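Local coordinates for xylose isomerase-like TIM barrel domain-containing protein (Thermus thermophilus, PDB 3AYV) that is of unknown function but binds zinc ions in the mouth of its TIM barrel and may take part in protection against oxidative stress, at residues A[2-7]-A[51-56]; A[80-85]-A[124-129]; A[90-95]-A[183-188]; A[134-139]-A[160-165]. All blocks are in the same frame, centred on the assembly; numbering follows the deposited sequence.

Contact 1 (A[2-7]-A[51-56]); sequences DVRLAF and KLSVHL. With ZN (zinc ion), chain E.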
loop_
_atom_site.group_PDB
_atom_site.type_symbol
_atom_site.label_atom_id
_atom_site.label_comp_id
_atom_site.label_asym_id
_atom_site.label_seq_id
_atom_site.Cartn_x
_atom_site.Cartn_y
_atom_site.Cartn_z
ATOM N N ASP A 2 5.116 5.595 -13.901
ATOM C CA ASP A 2 4.490 6.263 -12.776
ATOM C C ASP A 2 5.179 5.737 -11.508
ATOM O O ASP A 2 4.823 4.669 -11.012
ATOM C CB ASP A 2 2.988 5.930 -12.756
ATOM C CG ASP A 2 2.231 6.623 -11.631
ATOM O OD1 ASP A 2 2.841 7.331 -10.795
ATOM O OD2 ASP A 2 0.985 6.446 -11.586
ATOM N N VAL A 3 6.178 6.479 -11.036
ATOM C CA VAL A 3 6.994 6.060 -9.894
ATOM C C VAL A 3 6.819 7.092 -8.814
ATOM O O VAL A 3 6.967 8.291 -9.060
ATOM C CB VAL A 3 8.507 5.885 -10.244
ATOM C CG1 VAL A 3 9.244 5.230 -9.079
ATOM C CG2 VAL A 3 8.678 5.022 -11.479
ATOM N N ARG A 4 6.482 6.621 -7.614
ATOM C CA ARG A 4 6.101 7.495 -6.535
ATOM C C ARG A 4 6.968 7.167 -5.329
ATOM O O ARG A 4 7.434 6.028 -5.191
ATOM C CB ARG A 4 4.632 7.285 -6.166
ATOM C CG ARG A 4 3.700 7.284 -7.363
ATOM C CD ARG A 4 2.293 7.642 -7.026
ATOM N NE ARG A 4 1.458 7.579 -8.237
ATOM C CZ ARG A 4 0.128 7.579 -8.225
ATOM N NH1 ARG A 4 -0.536 7.631 -7.070
ATOM N NH2 ARG A 4 -0.545 7.513 -9.364
ATOM N N LEU A 5 7.192 8.163 -4.478
ATOM C CA LEU A 5 7.884 7.952 -3.202
ATOM C C LEU A 5 6.921 7.885 -2.018
ATOM O O LEU A 5 6.100 8.781 -1.828
ATOM C CB LEU A 5 8.919 9.060 -2.955
ATOM C CG LEU A 5 9.738 8.900 -1.673
ATOM C CD1 LEU A 5 10.645 7.672 -1.719
ATOM C CD2 LEU A 5 10.553 10.170 -1.423
ATOM N N ALA A 6 7.041 6.828 -1.221
ATOM C CA ALA A 6 6.324 6.717 0.056
ATOM C C ALA A 6 6.995 7.566 1.121
ATOM O O ALA A 6 8.198 7.492 1.287
ATOM C CB ALA A 6 6.281 5.243 0.523
ATOM N N PHE A 7 6.209 8.355 1.839
ATOM C CA PHE A 7 6.686 9.076 3.027
ATOM C C PHE A 7 5.495 9.348 3.935
ATOM O O PHE A 7 4.368 9.494 3.462
ATOM C CB PHE A 7 7.383 10.411 2.637
ATOM C CG PHE A 7 6.516 11.336 1.811
ATOM C CD1 PHE A 7 6.474 11.212 0.434
ATOM C CD2 PHE A 7 5.738 12.314 2.421
ATOM C CE1 PHE A 7 5.658 12.048 -0.337
ATOM C CE2 PHE A 7 4.909 13.168 1.665
ATOM C CZ PHE A 7 4.892 13.051 0.278
ATOM N N LYS A 51 1.354 13.260 -9.342
ATOM C CA LYS A 51 0.476 12.145 -8.981
ATOM C C LYS A 51 0.600 11.817 -7.492
ATOM O O LYS A 51 1.702 11.742 -6.951
ATOM C CB LYS A 51 0.718 10.934 -9.881
ATOM C CG LYS A 51 0.194 11.159 -11.327
ATOM C CD LYS A 51 0.620 10.049 -12.283
ATOM C CE LYS A 51 -0.005 10.247 -13.663
ATOM N NZ LYS A 51 0.858 9.655 -14.729
ATOM N N LEU A 52 -0.550 11.661 -6.843
ATOM C CA LEU A 52 -0.564 11.412 -5.407
ATOM C C LEU A 52 -1.550 10.297 -5.054
ATOM O O LEU A 52 -2.679 10.253 -5.554
ATOM C CB LEU A 52 -0.888 12.692 -4.635
ATOM C CG LEU A 52 -0.889 12.611 -3.091
ATOM C CD1 LEU A 52 -0.476 13.923 -2.481
ATOM C CD2 LEU A 52 -2.269 12.145 -2.506
ATOM N N SER A 53 -1.092 9.404 -4.188
ATOM C CA SER A 53 -1.936 8.371 -3.612
ATOM C C SER A 53 -1.683 8.432 -2.107
ATOM O O SER A 53 -0.804 9.161 -1.654
ATOM C CB SER A 53 -1.607 6.992 -4.198
ATOM O OG SER A 53 -0.209 6.716 -4.206
ATOM N N VAL A 54 -2.473 7.706 -1.318
ATOM C CA VAL A 54 -2.233 7.719 0.131
ATOM C C VAL A 54 -2.150 6.298 0.659
ATOM O O VAL A 54 -2.708 5.372 0.069
ATOM C CB VAL A 54 -3.322 8.469 0.957
ATOM C CG1 VAL A 54 -3.495 9.922 0.493
ATOM C CG2 VAL A 54 -4.640 7.715 0.895
ATOM N N HIS A 55 -1.435 6.142 1.773
ATOM C CA HIS A 55 -1.522 4.904 2.567
ATOM C C HIS A 55 -2.382 5.214 3.773
ATOM O O HIS A 55 -2.069 6.107 4.565
ATOM C CB HIS A 55 -0.126 4.454 3.013
ATOM C CG HIS A 55 -0.085 3.024 3.444
ATOM N ND1 HIS A 55 -0.906 2.517 4.437
ATOM C CD2 HIS A 55 0.648 1.981 2.992
ATOM C CE1 HIS A 55 -0.668 1.222 4.577
ATOM N NE2 HIS A 55 0.279 0.877 3.722
ATOM N N LEU A 56 -3.515 4.514 3.892
ATOM C CA LEU A 56 -4.435 4.703 4.990
ATOM C C LEU A 56 -3.806 4.193 6.284
ATOM O O LEU A 56 -2.829 3.460 6.234
ATOM C CB LEU A 56 -5.767 4.004 4.702
ATOM C CG LEU A 56 -6.512 4.557 3.483
ATOM C CD1 LEU A 56 -7.684 3.688 3.144
ATOM C CD2 LEU A 56 -7.014 6.005 3.783
HETATM ZN ZN ZN E . 1.491 -1.056 3.487
HETATM O O HOH W 1 3.266 -0.180 2.774
HETATM O O HOH W 2 3.035 -0.917 5.396
#

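Contact 2 (A[80-85]-A[124-129]); sequences FGLDRA and RRARTL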
loop_
_atom_site.group_PDB
_atom_site.type_symbol
_atom_site.label_atom_id
_atom_site.label_comp_id
_atom_site.label_asym_id
_atom_site.label_seq_id
_atom_site.Cartn_x
_atom_site.Cartn_y
_atom_site.Cartn_z
ATOM N N PHE A 80 -12.082 8.360 7.687
ATOM C CA PHE A 80 -11.503 9.699 7.790
ATOM C C PHE A 80 -10.296 9.846 6.876
ATOM O O PHE A 80 -10.158 10.860 6.162
ATOM C CB PHE A 80 -11.170 10.071 9.236
ATOM C CG PHE A 80 -11.021 11.564 9.443
ATOM C CD1 PHE A 80 -11.932 12.448 8.854
ATOM C CD2 PHE A 80 -9.969 12.077 10.173
ATOM C CE1 PHE A 80 -11.799 13.831 9.019
ATOM C CE2 PHE A 80 -9.831 13.467 10.357
ATOM C CZ PHE A 80 -10.733 14.331 9.783
ATOM N N GLY A 81 -9.455 8.807 6.841
ATOM C CA GLY A 81 -8.316 8.761 5.935
ATOM C C GLY A 81 -8.780 8.935 4.485
ATOM O O GLY A 81 -8.113 9.628 3.698
ATOM N N LEU A 82 -9.912 8.316 4.137
ATOM C CA LEU A 82 -10.444 8.462 2.765
ATOM C C LEU A 82 -10.882 9.917 2.513
ATOM O O LEU A 82 -10.622 10.461 1.439
ATOM C CB LEU A 82 -11.592 7.484 2.467
ATOM C CG LEU A 82 -11.209 6.036 2.119
ATOM C CD1 LEU A 82 -12.456 5.175 2.085
ATOM C CD2 LEU A 82 -10.404 5.910 0.792
ATOM N N ASP A 83 -11.530 10.536 3.493
ATOM C CA ASP A 83 -11.851 11.990 3.397
ATOM C C ASP A 83 -10.617 12.834 3.077
ATOM O O ASP A 83 -10.629 13.681 2.161
ATOM C CB ASP A 83 -12.497 12.500 4.681
ATOM C CG ASP A 83 -13.904 11.987 4.880
ATOM O OD1 ASP A 83 -14.568 11.598 3.889
ATOM O OD2 ASP A 83 -14.355 11.967 6.048
ATOM N N ARG A 84 -9.548 12.617 3.833
ATOM C CA ARG A 84 -8.285 13.311 3.601
ATOM C C ARG A 84 -7.646 13.013 2.246
ATOM O O ARG A 84 -7.073 13.911 1.609
ATOM C CB ARG A 84 -7.299 13.009 4.744
ATOM C CG ARG A 84 -7.708 13.601 6.087
ATOM C CD ARG A 84 -7.861 15.139 6.056
ATOM N NE ARG A 84 -7.848 15.709 7.407
ATOM C CZ ARG A 84 -8.069 16.990 7.678
ATOM N NH1 ARG A 84 -8.367 17.846 6.686
ATOM N NH2 ARG A 84 -8.004 17.417 8.938
ATOM N N ALA A 85 -7.715 11.752 1.812
ATOM C CA ALA A 85 -7.220 11.340 0.506
ATOM C C ALA A 85 -7.895 12.159 -0.590
ATOM O O ALA A 85 -7.228 12.675 -1.498
ATOM C CB ALA A 85 -7.485 9.830 0.293
ATOM N N ARG A 124 -17.795 1.797 -0.276
ATOM C CA ARG A 124 -18.838 2.752 -0.667
ATOM C C ARG A 124 -18.335 4.190 -0.549
ATOM O O ARG A 124 -18.582 5.016 -1.457
ATOM C CB ARG A 124 -20.129 2.530 0.128
ATOM C CG ARG A 124 -20.840 1.201 -0.203
ATOM C CD ARG A 124 -21.962 0.922 0.822
ATOM N NE ARG A 124 -22.917 2.032 0.887
ATOM C CZ ARG A 124 -24.042 2.029 1.605
ATOM N NH1 ARG A 124 -24.367 0.975 2.350
ATOM N NH2 ARG A 124 -24.849 3.087 1.580
ATOM N N ARG A 125 -17.599 4.491 0.526
ATOM C CA ARG A 125 -17.055 5.844 0.733
ATOM C C ARG A 125 -16.031 6.193 -0.349
ATOM O O ARG A 125 -16.033 7.314 -0.878
ATOM C CB ARG A 125 -16.439 6.012 2.155
ATOM C CG ARG A 125 -15.986 7.442 2.508
ATOM C CD ARG A 125 -17.147 8.465 2.364
ATOM N NE ARG A 125 -16.781 9.816 2.833
ATOM C CZ ARG A 125 -17.192 10.956 2.270
ATOM N NH1 ARG A 125 -17.976 10.938 1.195
ATOM N NH2 ARG A 125 -16.799 12.129 2.760
ATOM N N ALA A 126 -15.140 5.249 -0.642
ATOM C CA ALA A 126 -14.153 5.400 -1.717
ATOM C C ALA A 126 -14.842 5.685 -3.067
ATOM O O ALA A 126 -14.431 6.593 -3.818
ATOM C CB ALA A 126 -13.272 4.133 -1.800
ATOM N N ARG A 127 -15.921 4.959 -3.329
ATOM C CA ARG A 127 -16.672 5.121 -4.579
ATOM C C ARG A 127 -17.270 6.529 -4.653
ATOM O O ARG A 127 -17.102 7.231 -5.674
ATOM C CB ARG A 127 -17.744 4.037 -4.700
ATOM C CG ARG A 127 -18.562 4.115 -5.974
ATOM C CD ARG A 127 -19.206 2.787 -6.378
ATOM N NE ARG A 127 -19.818 2.088 -5.262
ATOM C CZ ARG A 127 -19.483 0.866 -4.844
ATOM N NH1 ARG A 127 -18.533 0.151 -5.449
ATOM N NH2 ARG A 127 -20.111 0.361 -3.802
ATOM N N THR A 128 -17.917 6.963 -3.573
ATOM C CA THR A 128 -18.484 8.329 -3.496
ATOM C C THR A 128 -17.445 9.415 -3.766
ATOM O O THR A 128 -17.690 10.364 -4.546
ATOM C CB THR A 128 -19.176 8.577 -2.127
ATOM O OG1 THR A 128 -20.287 7.690 -2.012
ATOM C CG2 THR A 128 -19.637 10.054 -1.985
ATOM N N LEU A 129 -16.268 9.251 -3.159
ATOM C CA LEU A 129 -15.158 10.189 -3.309
ATOM C C LEU A 129 -14.354 10.117 -4.613
ATOM O O LEU A 129 -13.569 11.022 -4.909
ATOM C CB LEU A 129 -14.220 10.093 -2.076
ATOM C CG LEU A 129 -14.848 10.534 -0.746
ATOM C CD1 LEU A 129 -13.966 10.057 0.464
ATOM C CD2 LEU A 129 -15.070 12.056 -0.658
#

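Contact 3 (A[90-95]-A[183-188]); sequences ADRAVF and PEHLHL. With ZN (zinc ion), chain F.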
loop_
_atom_site.group_PDB
_atom_site.type_symbol
_atom_site.label_atom_id
_atom_site.label_comp_id
_atom_site.label_asym_id
_atom_site.label_seq_id
_atom_site.Cartn_x
_atom_site.Cartn_y
_atom_site.Cartn_z
ATOM N N ALA A 90 -6.090 12.455 -4.106
ATOM C CA ALA A 90 -5.478 11.140 -4.326
ATOM C C ALA A 90 -6.224 10.335 -5.349
ATOM O O ALA A 90 -7.463 10.359 -5.385
ATOM C CB ALA A 90 -5.414 10.345 -2.982
ATOM N N ASP A 91 -5.490 9.614 -6.183
ATOM C CA ASP A 91 -6.131 8.708 -7.133
ATOM C C ASP A 91 -6.460 7.367 -6.473
ATOM O O ASP A 91 -7.495 6.765 -6.769
ATOM C CB ASP A 91 -5.343 8.547 -8.451
ATOM C CG ASP A 91 -3.921 7.956 -8.266
ATOM O OD1 ASP A 91 -3.444 7.728 -7.122
ATOM O OD2 ASP A 91 -3.275 7.705 -9.310
ATOM N N ARG A 92 -5.598 6.959 -5.536
ATOM C CA ARG A 92 -5.715 5.631 -4.896
ATOM C C ARG A 92 -5.448 5.736 -3.399
ATOM O O ARG A 92 -4.743 6.656 -2.944
ATOM C CB ARG A 92 -4.678 4.685 -5.517
ATOM C CG ARG A 92 -4.920 4.379 -6.980
ATOM C CD ARG A 92 -3.649 3.984 -7.729
ATOM N NE ARG A 92 -4.018 3.547 -9.078
ATOM C CZ ARG A 92 -3.401 2.601 -9.778
ATOM N NH1 ARG A 92 -2.368 1.947 -9.275
ATOM N NH2 ARG A 92 -3.846 2.298 -10.999
ATOM N N ALA A 93 -6.001 4.782 -2.630
ATOM C CA ALA A 93 -5.750 4.717 -1.183
ATOM C C ALA A 93 -5.482 3.267 -0.864
ATOM O O ALA A 93 -6.269 2.375 -1.254
ATOM C CB ALA A 93 -6.961 5.232 -0.360
ATOM N N VAL A 94 -4.390 3.024 -0.148
ATOM C CA VAL A 94 -3.940 1.647 0.106
ATOM C C VAL A 94 -4.179 1.332 1.574
ATOM O O VAL A 94 -3.976 2.197 2.439
ATOM C CB VAL A 94 -2.423 1.510 -0.182
ATOM C CG1 VAL A 94 -1.946 0.082 0.114
ATOM C CG2 VAL A 94 -2.112 1.869 -1.657
ATOM N N PHE A 95 -4.580 0.084 1.863
ATOM C CA PHE A 95 -4.839 -0.310 3.250
ATOM C C PHE A 95 -4.473 -1.791 3.412
ATOM O O PHE A 95 -4.311 -2.532 2.417
ATOM C CB PHE A 95 -6.310 -0.023 3.652
ATOM C CG PHE A 95 -7.288 -1.009 3.069
ATOM C CD1 PHE A 95 -7.731 -0.865 1.754
ATOM C CD2 PHE A 95 -7.757 -2.088 3.827
ATOM C CE1 PHE A 95 -8.602 -1.789 1.189
ATOM C CE2 PHE A 95 -8.646 -3.028 3.272
ATOM C CZ PHE A 95 -9.071 -2.872 1.948
ATOM N N PRO A 183 -2.029 -7.368 -9.463
ATOM C CA PRO A 183 -1.859 -6.071 -8.797
ATOM C C PRO A 183 -1.830 -4.899 -9.773
ATOM O O PRO A 183 -1.104 -4.947 -10.783
ATOM C CB PRO A 183 -0.489 -6.199 -8.090
ATOM C CG PRO A 183 0.234 -7.285 -8.826
ATOM C CD PRO A 183 -0.854 -8.250 -9.301
ATOM N N GLU A 184 -2.580 -3.855 -9.467
ATOM C CA GLU A 184 -2.526 -2.661 -10.275
ATOM C C GLU A 184 -1.546 -1.641 -9.706
ATOM O O GLU A 184 -1.303 -0.604 -10.321
ATOM C CB GLU A 184 -3.932 -2.074 -10.493
ATOM C CG GLU A 184 -4.587 -1.468 -9.268
ATOM C CD GLU A 184 -6.089 -1.338 -9.423
ATOM O OE1 GLU A 184 -6.568 -0.195 -9.373
ATOM O OE2 GLU A 184 -6.779 -2.373 -9.573
ATOM N N HIS A 185 -0.951 -1.978 -8.551
ATOM C CA HIS A 185 -0.185 -1.036 -7.739
ATOM C C HIS A 185 0.883 -1.890 -7.099
ATOM O O HIS A 185 0.593 -2.984 -6.590
ATOM C CB HIS A 185 -1.096 -0.464 -6.651
ATOM C CG HIS A 185 -0.756 0.917 -6.207
ATOM N ND1 HIS A 185 -0.223 1.187 -4.964
ATOM C CD2 HIS A 185 -0.924 2.115 -6.811
ATOM C CE1 HIS A 185 -0.082 2.493 -4.819
ATOM N NE2 HIS A 185 -0.485 3.077 -5.937
ATOM N N LEU A 186 2.131 -1.438 -7.159
ATOM C CA LEU A 186 3.213 -2.223 -6.574
ATOM C C LEU A 186 3.964 -1.426 -5.547
ATOM O O LEU A 186 4.276 -0.247 -5.765
ATOM C CB LEU A 186 4.170 -2.777 -7.642
ATOM C CG LEU A 186 3.505 -3.960 -8.353
ATOM C CD1 LEU A 186 2.889 -3.495 -9.662
ATOM C CD2 LEU A 186 4.443 -5.171 -8.528
ATOM N N HIS A 187 4.200 -2.064 -4.403
ATOM C CA HIS A 187 5.045 -1.497 -3.364
ATOM C C HIS A 187 6.413 -2.124 -3.507
ATOM O O HIS A 187 6.565 -3.339 -3.363
ATOM C CB HIS A 187 4.446 -1.774 -1.987
ATOM C CG HIS A 187 3.418 -0.772 -1.571
ATOM N ND1 HIS A 187 2.853 -0.770 -0.316
ATOM C CD2 HIS A 187 2.874 0.282 -2.227
ATOM C CE1 HIS A 187 1.972 0.214 -0.227
ATOM N NE2 HIS A 187 1.976 0.877 -1.368
ATOM N N LEU A 188 7.401 -1.291 -3.819
ATOM C CA LEU A 188 8.733 -1.778 -4.182
ATOM C C LEU A 188 9.792 -1.435 -3.161
ATOM O O LEU A 188 9.871 -0.300 -2.701
ATOM C CB LEU A 188 9.160 -1.192 -5.519
ATOM C CG LEU A 188 8.266 -1.530 -6.727
ATOM C CD1 LEU A 188 8.900 -0.811 -7.925
ATOM C CD2 LEU A 188 8.242 -3.019 -6.961
HETATM ZN ZN ZN F . 3.957 -2.144 1.343
HETATM O O HOH W 3 -1.434 1.049 -12.558
HETATM O O HOH W 1 3.266 -0.180 2.774
HETATM O O HOH W 4 5.523 -1.720 3.138
#

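Contact 4 (A[134-139]-A[160-165]); sequences LLENSH and CFDAAH. With ZN (zinc ion), chain F; ZN (zinc ion), chain E; ZN (zinc ion), chain G.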
loop_
_atom_site.group_PDB
_atom_site.type_symbol
_atom_site.label_atom_id
_atom_site.label_comp_id
_atom_site.label_asym_id
_atom_site.label_seq_id
_atom_site.Cartn_x
_atom_site.Cartn_y
_atom_site.Cartn_z
ATOM N N LEU A 134 -7.346 0.105 -2.563
ATOM C CA LEU A 134 -6.448 -1.008 -2.873
ATOM C C LEU A 134 -6.080 -1.726 -1.598
ATOM O O LEU A 134 -5.616 -1.107 -0.655
ATOM C CB LEU A 134 -5.149 -0.529 -3.539
ATOM C CG LEU A 134 -5.325 0.344 -4.783
ATOM C CD1 LEU A 134 -4.004 1.012 -5.123
ATOM C CD2 LEU A 134 -5.827 -0.542 -5.933
ATOM N N LEU A 135 -6.262 -3.038 -1.599
ATOM C CA LEU A 135 -5.829 -3.876 -0.476
ATOM C C LEU A 135 -4.427 -4.410 -0.723
ATOM O O LEU A 135 -4.152 -5.001 -1.772
ATOM C CB LEU A 135 -6.839 -5.044 -0.322
ATOM C CG LEU A 135 -6.575 -6.165 0.696
ATOM C CD1 LEU A 135 -6.354 -5.561 2.082
ATOM C CD2 LEU A 135 -7.762 -7.094 0.670
ATOM N N GLU A 136 -3.537 -4.218 0.262
ATOM C CA GLU A 136 -2.124 -4.628 0.155
ATOM C C GLU A 136 -1.909 -5.908 0.972
ATOM O O GLU A 136 -2.510 -6.045 2.048
ATOM C CB GLU A 136 -1.255 -3.495 0.711
ATOM C CG GLU A 136 0.207 -3.767 0.726
ATOM C CD GLU A 136 0.979 -2.790 1.596
ATOM O OE1 GLU A 136 0.464 -1.736 1.991
ATOM O OE2 GLU A 136 2.137 -3.079 1.885
ATOM N N ASN A 137 -1.106 -6.856 0.464
ATOM C CA ASN A 137 -0.783 -8.034 1.285
ATOM C C ASN A 137 0.166 -7.602 2.411
ATOM O O ASN A 137 1.064 -6.775 2.196
ATOM C CB ASN A 137 -0.136 -9.163 0.459
ATOM C CG ASN A 137 1.151 -8.723 -0.255
ATOM O OD1 ASN A 137 1.119 -7.841 -1.111
ATOM N ND2 ASN A 137 2.294 -9.339 0.114
ATOM N N SER A 138 -0.031 -8.203 3.582
ATOM C CA SER A 138 0.799 -7.961 4.748
ATOM C C SER A 138 1.230 -9.307 5.339
ATOM O O SER A 138 2.248 -9.858 4.909
ATOM C CB SER A 138 0.074 -7.045 5.752
ATOM O OG SER A 138 -1.192 -7.578 6.141
ATOM N N HIS A 139 0.403 -9.892 6.204
ATOM C CA HIS A 139 0.727 -11.120 6.907
ATOM C C HIS A 139 -0.026 -12.349 6.428
ATOM O O HIS A 139 0.110 -13.402 7.044
ATOM C CB HIS A 139 0.517 -10.938 8.437
ATOM C CG HIS A 139 1.390 -9.874 9.013
ATOM N ND1 HIS A 139 2.697 -10.107 9.382
ATOM C CD2 HIS A 139 1.169 -8.550 9.214
ATOM C CE1 HIS A 139 3.238 -8.978 9.811
ATOM N NE2 HIS A 139 2.330 -8.017 9.716
ATOM N N CYS A 160 -2.733 -4.264 -4.150
ATOM C CA CYS A 160 -1.385 -3.714 -4.139
ATOM C C CYS A 160 -0.443 -4.824 -3.663
ATOM O O CYS A 160 -0.606 -5.340 -2.551
ATOM C CB CYS A 160 -1.321 -2.511 -3.181
ATOM S SG CYS A 160 0.398 -1.909 -2.951
ATOM N N PHE A 161 0.538 -5.192 -4.487
ATOM C CA PHE A 161 1.467 -6.255 -4.129
ATOM C C PHE A 161 2.734 -5.667 -3.532
ATOM O O PHE A 161 3.416 -4.843 -4.160
ATOM C CB PHE A 161 1.837 -7.112 -5.352
ATOM C CG PHE A 161 2.880 -8.194 -5.080
ATOM C CD1 PHE A 161 2.793 -9.031 -3.967
ATOM C CD2 PHE A 161 3.960 -8.366 -5.959
ATOM C CE1 PHE A 161 3.756 -10.019 -3.749
ATOM C CE2 PHE A 161 4.905 -9.358 -5.767
ATOM C CZ PHE A 161 4.813 -10.191 -4.649
ATOM N N ASP A 162 3.057 -6.148 -2.334
ATOM C CA ASP A 162 4.306 -5.861 -1.683
ATOM C C ASP A 162 5.101 -7.142 -1.580
ATOM O O ASP A 162 4.777 -7.998 -0.757
ATOM C CB ASP A 162 4.042 -5.297 -0.286
ATOM C CG ASP A 162 5.319 -4.798 0.381
ATOM O OD1 ASP A 162 6.304 -5.545 0.502
ATOM O OD2 ASP A 162 5.353 -3.634 0.767
ATOM N N ALA A 163 6.139 -7.284 -2.403
ATOM C CA ALA A 163 6.879 -8.555 -2.486
ATOM C C ALA A 163 7.653 -8.891 -1.211
ATOM O O ALA A 163 7.787 -10.059 -0.860
ATOM C CB ALA A 163 7.828 -8.565 -3.719
ATOM N N ALA A 164 8.170 -7.871 -0.540
ATOM C CA ALA A 164 8.915 -8.098 0.705
ATOM C C ALA A 164 7.999 -8.650 1.805
ATOM O O ALA A 164 8.408 -9.524 2.576
ATOM C CB ALA A 164 9.597 -6.819 1.158
ATOM N N HIS A 165 6.765 -8.143 1.885
ATOM C CA HIS A 165 5.838 -8.683 2.866
ATOM C C HIS A 165 5.594 -10.148 2.585
ATOM O O HIS A 165 5.531 -10.946 3.522
ATOM C CB HIS A 165 4.508 -7.923 2.857
ATOM C CG HIS A 165 4.610 -6.526 3.378
ATOM N ND1 HIS A 165 3.557 -5.641 3.325
ATOM C CD2 HIS A 165 5.651 -5.849 3.935
ATOM C CE1 HIS A 165 3.935 -4.480 3.834
ATOM N NE2 HIS A 165 5.204 -4.582 4.205
HETATM ZN ZN ZN F . 3.957 -2.144 1.343
HETATM ZN ZN ZN E . 1.491 -1.056 3.487
HETATM ZN ZN ZN G . 6.722 -2.944 4.488
HETATM O O HOH W 5 7.790 -3.641 2.473
HETATM O O HOH W 1 3.266 -0.180 2.774
HETATM O O HOH W 2 3.035 -0.917 5.396
HETATM O O HOH W 4 5.523 -1.720 3.138
HETATM O O HOH W 6 5.771 -2.216 6.316
#

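Contact 1 (A[2-7]-A[51-56])
K51 lays its CB over one face of the R4 guanidinium, 3.7 Å from R4 NH2, the two side chains crossing at about a right angle. Farther out, K51 CD rests on the D2 carboxylate, 3.7 Å from D2 OD2. An extended lysine suits this place: its methylenes cover guanidinium and carboxylate while the amine reaches outward.

The ionic part is a side-on grip. R4 NE meets D2 OD1 almost straight, at 2.9 Å and 176°, while R4 NH2 reaches the syn lone pair of D2 OD2. K51 NZ, 4.5 Å from D2 OD2, is too far for a salt bridge. At the guanidinium edge S53 OG lies 3.0 Å from R4 NH1; this hydroxyl hydrogen-bonds E27.

Strand 25-29 separates strands 3-8 and 52-55, and R4 spans the distance inside the barrel. H55 NE2 binds the zinc ion of chain E at 2.3 Å. D2 OD2 also bonds T219; R4 has a second salt bridge, to D91, and two carboxylates would be expected to balance the buried guanidinium.

Contact 2 (A[80-85]-A[124-129])
In the outer helical layer of the TIM barrel, L82 and D83 of helix 68-87 meet R125, A126 and L129 of helix 120-129. The helices run nearly parallel here, their local axes 14° apart and 10.0 Å away at closest approach.

Toward the sheet the contact is apolar. L82 CD1 settles on A126, 3.8 Å from A126 N and 4.1 Å from A126 CB; so small a residue lets the leucine branch reach the helix backbone. One turn on from A126 in the same helix, L129 CD1 rests against the L82 backbone, 3.5 Å from L82 O. L82 and A126 both also touch L133 of strand 132-136, so this side faces the barrel wall.

Farther out lies a salt bridge. R125 bends at its second torsion (chi2 56°), and its guanidinium brings two nitrogens to one oxygen: R125 NH2 to D83 OD1 at 2.6 Å, and R125 NE to D83 OD1 at 3.0 Å, the latter weak. Carboxylate and guanidinium planes stand 77° apart, and L129 CD2 lies against one guanidinium face near its rim.

Opposite charges thus join the helices above a leucine-alanine seam, and bonding through OD1 would draw charge to that oxygen.

Contact 3 (A[90-95]-A[183-188])
R92 and H185 slide past each other in opposite directions, the guanidinium and imidazole planes 48° apart. Extended from CG to NE, the R92 chain runs beside the ring and carries the guanidinium on to the backbone of E184. There R92 NH1 donates to E184 O at 3.0 Å, though the place of that nitrogen is not quite sure. Water 3 supports the link: it accepts from R92 NH2 at 3.1 Å and donates to E184 O at 2.8 Å.

The E184 carboxylate approaches over one guanidinium face, its plane turned 60° from that of R92. E184 OE1, 4.0 Å from R92 NH2, lies well out of the guanidinium plane, where no N-H points at it, leaving only an attraction of charges; the carboxylate has its salt bridge with R132.

Strands 92-96 and 185-188 are not neighbours in the TIM barrel. Strands 132-136 and 158-162 lie between them in the sheet, and the local strand axes cross at -57° and stay 10.4 Å apart, a gap that side chains fill.

V94 is the apolar wedge. Its CG2 lies obliquely against the H185 ring, while V94 CG1 reaches H187 CE1 at 3.9 Å. H187 uses both nitrogens: ND1 binds the zinc ion of chain F at 2.4 Å, alongside E136, D162 and E223, while NE2 is hydrogen-bonded to the second-shell carboxylate of E27.

Contact 4 (A[134-139]-A[160-165])
N137 turns its CG between the backbone N and the carbonyl carbon (chi1 58°), the side from which its amide can meet the D162 backbone; E136 CG stands anti to the backbone N (chi1 178°), the chain extending toward the zinc ions. N137 OD1 takes D162 N on a lone pair at 2.8 Å, almost straight at 176°, and N137 ND2 donates to D162 O at 3.0 Å. A side-chain amide suits this place, carrying an acceptor and a donor.

Earlier along these neighbouring barrel strands, E136 and C160 form a parallel bridge, with C160 N bonded to L135 O. D162 also N-caps helix 163-169, its OD1 accepting H165 N.

H165 ND1 donates to N137 O at 3.0 Å, in the ring plane, which orients NE2 to the zinc ion of chain G. E136 OE1 binds the zinc ion of chain E, E136 OE2 and D162 OD2 that of chain F. N137 is thus a second-shell residue, holding the D162 backbone and the H165 ring, consistent with keeping both ligands aimed at the metals.

From the N terminus, contact 1 closes first: it joins the first and third barrel strands around strand 25-29 and is complete before the others begin. Contact 2 then opens on helix 68-87 and contact 3 on the strand after it, so the two cross: contact 2 closes at helix 120-129, contact 3 much later at strand 185-188. Contact 4, joining the adjacent strands 132-136 and 158-162, nests inside the loop of contact 3. Contact 2 belongs to the outer helices; the other three reach the one closed sheet. Contacts 1 and 3 meet on the neighbouring strands 52-55 and 92-96, and zinc ions bind contact 4 to both of them.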